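Local coordinates for uncharacterized protein (Bacteroides ovatus, PDB 4DQA), which is of unknown function but probably binds carbohydrate, joining an E-set-like N-terminal domain to a concanavalin A-like lectin/glucanase domain, at residues A[7-12]-A[43-48]. Sequence-based numbering, arbitrary orientation.
Sequences PKVYFE and VDVSYS
Val9 faces Val45 across two strands of different sheets, their CA atoms 8.1 Å apart and the local chain directions 46° apart, a spacing too wide for backbone pairing and filled by side chains. Both methyls of Val9 are used. Val9 CG1, anti to the backbone N (chi1 168°), meets Val45 CG1 at 3.9 Å, while Val9 CG2 reaches Val43 CG1, also at 3.9 Å, and lies 4.0 Å from Val45 CG1. Val9 therefore sits against two valines on alternate residues of strand 43-49, both pointing toward 7-12, sliding past Val43 and crossing Val45 at a slant. Further along, the para carbon of Phe11, CZ, comes to the edge of the Tyr47 ring, near its plane, 3.8 Å from Tyr47 CE1. Seen from Phe11, the approach is oblique. With Tyr47 CG anti to its carbonyl carbon (chi1 -58°), the ring swings its CE1 side toward 7-12, and its hydroxyl is hydrogen-bonded to Ser33 of strand 27-35. Leu31 and Val115 touch both rings, Val115 also touches Val9, and Leu35 adds to the cover of Val9. The arrangement is that of a beta-sandwich interior, joining the sheet of strands 8-10 and 27-35 to that of 43-49 and 107-117 in the E-set-like N-terminal domain. Cohesion between these segments comes from buried methyl and ring contacts, with the tyrosine's polar end satisfied by Ser33.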
ATOM      1  N   PRO A   7     -15.691  44.380 -10.936  1.00 47.48           N
ATOM      2  CA  PRO A   7     -14.588  43.518 -10.476  1.00 41.67           C
ATOM      3  C   PRO A   7     -15.058  42.348  -9.647  1.00 36.66           C
ATOM      4  O   PRO A   7     -16.120  42.415  -9.026  1.00 31.60           O
ATOM      5  CB  PRO A   7     -13.774  44.426  -9.570  1.00 41.75           C
ATOM      6  CG  PRO A   7     -14.813  45.382  -8.982  1.00 47.23           C
ATOM      7  CD  PRO A   7     -15.882  45.559 -10.070  1.00 52.57           C
ATOM      8  N   LYS A   8     -14.235  41.306  -9.603  1.00 28.97           N
ATOM      9  CA  LYS A   8     -14.612  40.043  -8.978  1.00 25.01           C
ATOM     10  C   LYS A   8     -13.547  39.580  -8.003  1.00 25.78           C
ATOM     11  O   LYS A   8     -12.371  39.915  -8.130  1.00 27.15           O
ATOM     12  CB  LYS A   8     -14.808  38.968 -10.046  1.00 28.90           C
ATOM     13  CG  LYS A   8     -16.023  39.227 -10.949  1.00 34.94           C
ATOM     14  CD  LYS A   8     -16.259  38.068 -11.905  1.00 40.24           C
ATOM     15  CE  LYS A   8     -17.579  38.223 -12.671  1.00 48.03           C
ATOM     16  NZ  LYS A   8     -17.622  39.475 -13.482  1.00 55.30           N
ATOM     17  N   VAL A   9     -13.972  38.766  -7.044  1.00 22.81           N
ATOM     18  CA  VAL A   9     -13.063  38.167  -6.075  1.00 20.91           C
ATOM     19  C   VAL A   9     -12.711  36.746  -6.515  1.00 20.30           C
ATOM     20  O   VAL A   9     -13.567  36.021  -7.009  1.00 22.90           O
ATOM     21  CB  VAL A   9     -13.726  38.165  -4.683  1.00 22.71           C
ATOM     22  CG1 VAL A   9     -12.958  37.301  -3.700  1.00 22.29           C
ATOM     23  CG2 VAL A   9     -13.833  39.602  -4.171  1.00 23.01           C
ATOM     24  N   TYR A  10     -11.442  36.381  -6.366  1.00 20.72           N
ATOM     25  CA  TYR A  10     -10.975  35.072  -6.777  1.00 20.12           C
ATOM     26  C   TYR A  10      -9.701  34.709  -6.045  1.00 18.51           C
ATOM     27  O   TYR A  10      -9.151  35.511  -5.293  1.00 21.01           O
ATOM     28  CB  TYR A  10     -10.757  35.038  -8.300  1.00 23.55           C
ATOM     29  CG  TYR A  10      -9.565  35.808  -8.813  1.00 25.71           C
ATOM     30  CD1 TYR A  10      -9.589  37.199  -8.898  1.00 26.14           C
ATOM     31  CD2 TYR A  10      -8.422  35.143  -9.255  1.00 26.99           C
ATOM     32  CE1 TYR A  10      -8.491  37.899  -9.378  1.00 26.21           C
ATOM     33  CE2 TYR A  10      -7.334  35.839  -9.727  1.00 30.29           C
ATOM     34  CZ  TYR A  10      -7.378  37.211  -9.800  1.00 29.53           C
ATOM     35  OH  TYR A  10      -6.291  37.899 -10.277  1.00 35.53           O
ATOM     36  N   PHE A  11      -9.234  33.487  -6.269  1.00 19.57           N
ATOM     37  CA  PHE A  11      -7.950  33.044  -5.752  1.00 21.79           C
ATOM     38  C   PHE A  11      -6.844  33.087  -6.813  1.00 24.20           C
ATOM     39  O   PHE A  11      -7.005  32.531  -7.883  1.00 27.41           O
ATOM     40  CB  PHE A  11      -8.084  31.618  -5.231  1.00 22.02           C
ATOM     41  CG  PHE A  11      -8.834  31.505  -3.927  1.00 18.21           C
ATOM     42  CD1 PHE A  11      -8.301  32.025  -2.777  1.00 16.91           C
ATOM     43  CD2 PHE A  11     -10.046  30.828  -3.856  1.00 17.68           C
ATOM     44  CE1 PHE A  11      -8.966  31.875  -1.574  1.00 16.70           C
ATOM     45  CE2 PHE A  11     -10.713  30.677  -2.654  1.00 16.41           C
ATOM     46  CZ  PHE A  11     -10.146  31.197  -1.511  1.00 16.62           C
ATOM     47  N   GLU A  12      -5.734  33.743  -6.490  1.00 28.54           N
ATOM     48  CA  GLU A  12      -4.645  34.007  -7.449  1.00 33.31           C
ATOM     49  C   GLU A  12      -3.900  32.740  -7.777  1.00 37.08           C
ATOM     50  O   GLU A  12      -3.536  32.499  -8.930  1.00 45.11           O
ATOM     51  CB  GLU A  12      -3.671  35.015  -6.844  1.00 32.46           C
ATOM     52  CG  GLU A  12      -2.535  35.446  -7.740  1.00 36.41           C
ATOM     53  CD  GLU A  12      -1.760  36.575  -7.108  1.00 43.28           C
ATOM     54  OE1 GLU A  12      -0.933  36.311  -6.207  1.00 54.42           O
ATOM     55  OE2 GLU A  12      -2.000  37.731  -7.492  1.00 43.04           O
ATOM     56  N   VAL A  43     -14.166  45.818   0.038  1.00 23.37           N
ATOM     57  CA  VAL A  43     -14.870  44.649  -0.447  1.00 22.84           C
ATOM     58  C   VAL A  43     -14.790  43.566   0.624  1.00 21.20           C
ATOM     59  O   VAL A  43     -13.696  43.176   1.062  1.00 21.65           O
ATOM     60  CB  VAL A  43     -14.246  44.128  -1.748  1.00 24.02           C
ATOM     61  CG1 VAL A  43     -14.740  42.731  -2.097  1.00 21.21           C
ATOM     62  CG2 VAL A  43     -14.548  45.112  -2.881  1.00 28.30           C
ATOM     63  N   ASP A  44     -15.949  43.096   1.064  1.00 17.92           N
ATOM     64  CA  ASP A  44     -16.008  42.106   2.114  1.00 19.33           C
ATOM     65  C   ASP A  44     -16.066  40.703   1.543  1.00 18.41           C
ATOM     66  O   ASP A  44     -16.716  40.457   0.526  1.00 20.35           O
ATOM     67  CB  ASP A  44     -17.214  42.355   2.998  1.00 18.02           C
ATOM     68  CG  ASP A  44     -17.126  43.689   3.707  1.00 22.62           C
ATOM     69  OD1 ASP A  44     -16.066  43.928   4.337  1.00 26.01           O
ATOM     70  OD2 ASP A  44     -18.087  44.494   3.618  1.00 26.84           O
ATOM     71  N   VAL A  45     -15.351  39.788   2.184  1.00 16.73           N
ATOM     72  CA  VAL A  45     -15.319  38.398   1.724  1.00 17.00           C
ATOM     73  C   VAL A  45     -15.511  37.444   2.879  1.00 14.83           C
ATOM     74  O   VAL A  45     -15.433  37.818   4.059  1.00 16.24           O
ATOM     75  CB  VAL A  45     -14.002  38.057   0.979  1.00 17.45           C
ATOM     76  CG1 VAL A  45     -13.796  38.955  -0.240  1.00 17.92           C
ATOM     77  CG2 VAL A  45     -12.792  38.117   1.927  1.00 20.33           C
ATOM     78  N   SER A  46     -15.810  36.202   2.549  1.00 15.23           N
ATOM     79  CA  SER A  46     -15.843  35.166   3.563  1.00 13.78           C
ATOM     80  C   SER A  46     -15.483  33.843   2.941  1.00 14.56           C
ATOM     81  O   SER A  46     -15.391  33.724   1.715  1.00 14.56           O
ATOM     82  CB  SER A  46     -17.199  35.083   4.248  1.00 14.82           C
ATOM     83  OG  SER A  46     -18.192  34.548   3.370  1.00 14.92           O
ATOM     84  N   TYR A  47     -15.285  32.848   3.783  1.00 13.69           N
ATOM     85  CA  TYR A  47     -14.783  31.563   3.325  1.00 12.69           C
ATOM     86  C   TYR A  47     -15.572  30.403   3.886  1.00 15.30           C
ATOM     87  O   TYR A  47     -16.181  30.484   4.961  1.00 15.32           O
ATOM     88  CB  TYR A  47     -13.308  31.414   3.727  1.00 13.33           C
ATOM     89  CG  TYR A  47     -12.426  32.516   3.188  1.00 12.87           C
ATOM     90  CD1 TYR A  47     -11.980  32.481   1.869  1.00 13.79           C
ATOM     91  CD2 TYR A  47     -12.048  33.601   3.971  1.00 15.57           C
ATOM     92  CE1 TYR A  47     -11.203  33.486   1.354  1.00 14.94           C
ATOM     93  CE2 TYR A  47     -11.249  34.609   3.461  1.00 15.99           C
ATOM     94  CZ  TYR A  47     -10.833  34.544   2.148  1.00 15.03           C
ATOM     95  OH  TYR A  47     -10.034  35.556   1.642  1.00 16.95           O
ATOM     96  N   SER A  48     -15.516  29.291   3.172  1.00 15.38           N
ATOM     97  CA  SER A  48     -16.101  28.058   3.661  1.00 15.78           C
ATOM     98  C   SER A  48     -15.368  26.880   3.058  1.00 15.68           C
ATOM     99  O   SER A  48     -14.666  27.021   2.059  1.00 17.33           O
ATOM    100  CB  SER A  48     -17.568  27.966   3.282  1.00 17.36           C
ATOM    101  OG  SER A  48     -17.718  27.909   1.863  1.00 18.42           O
TER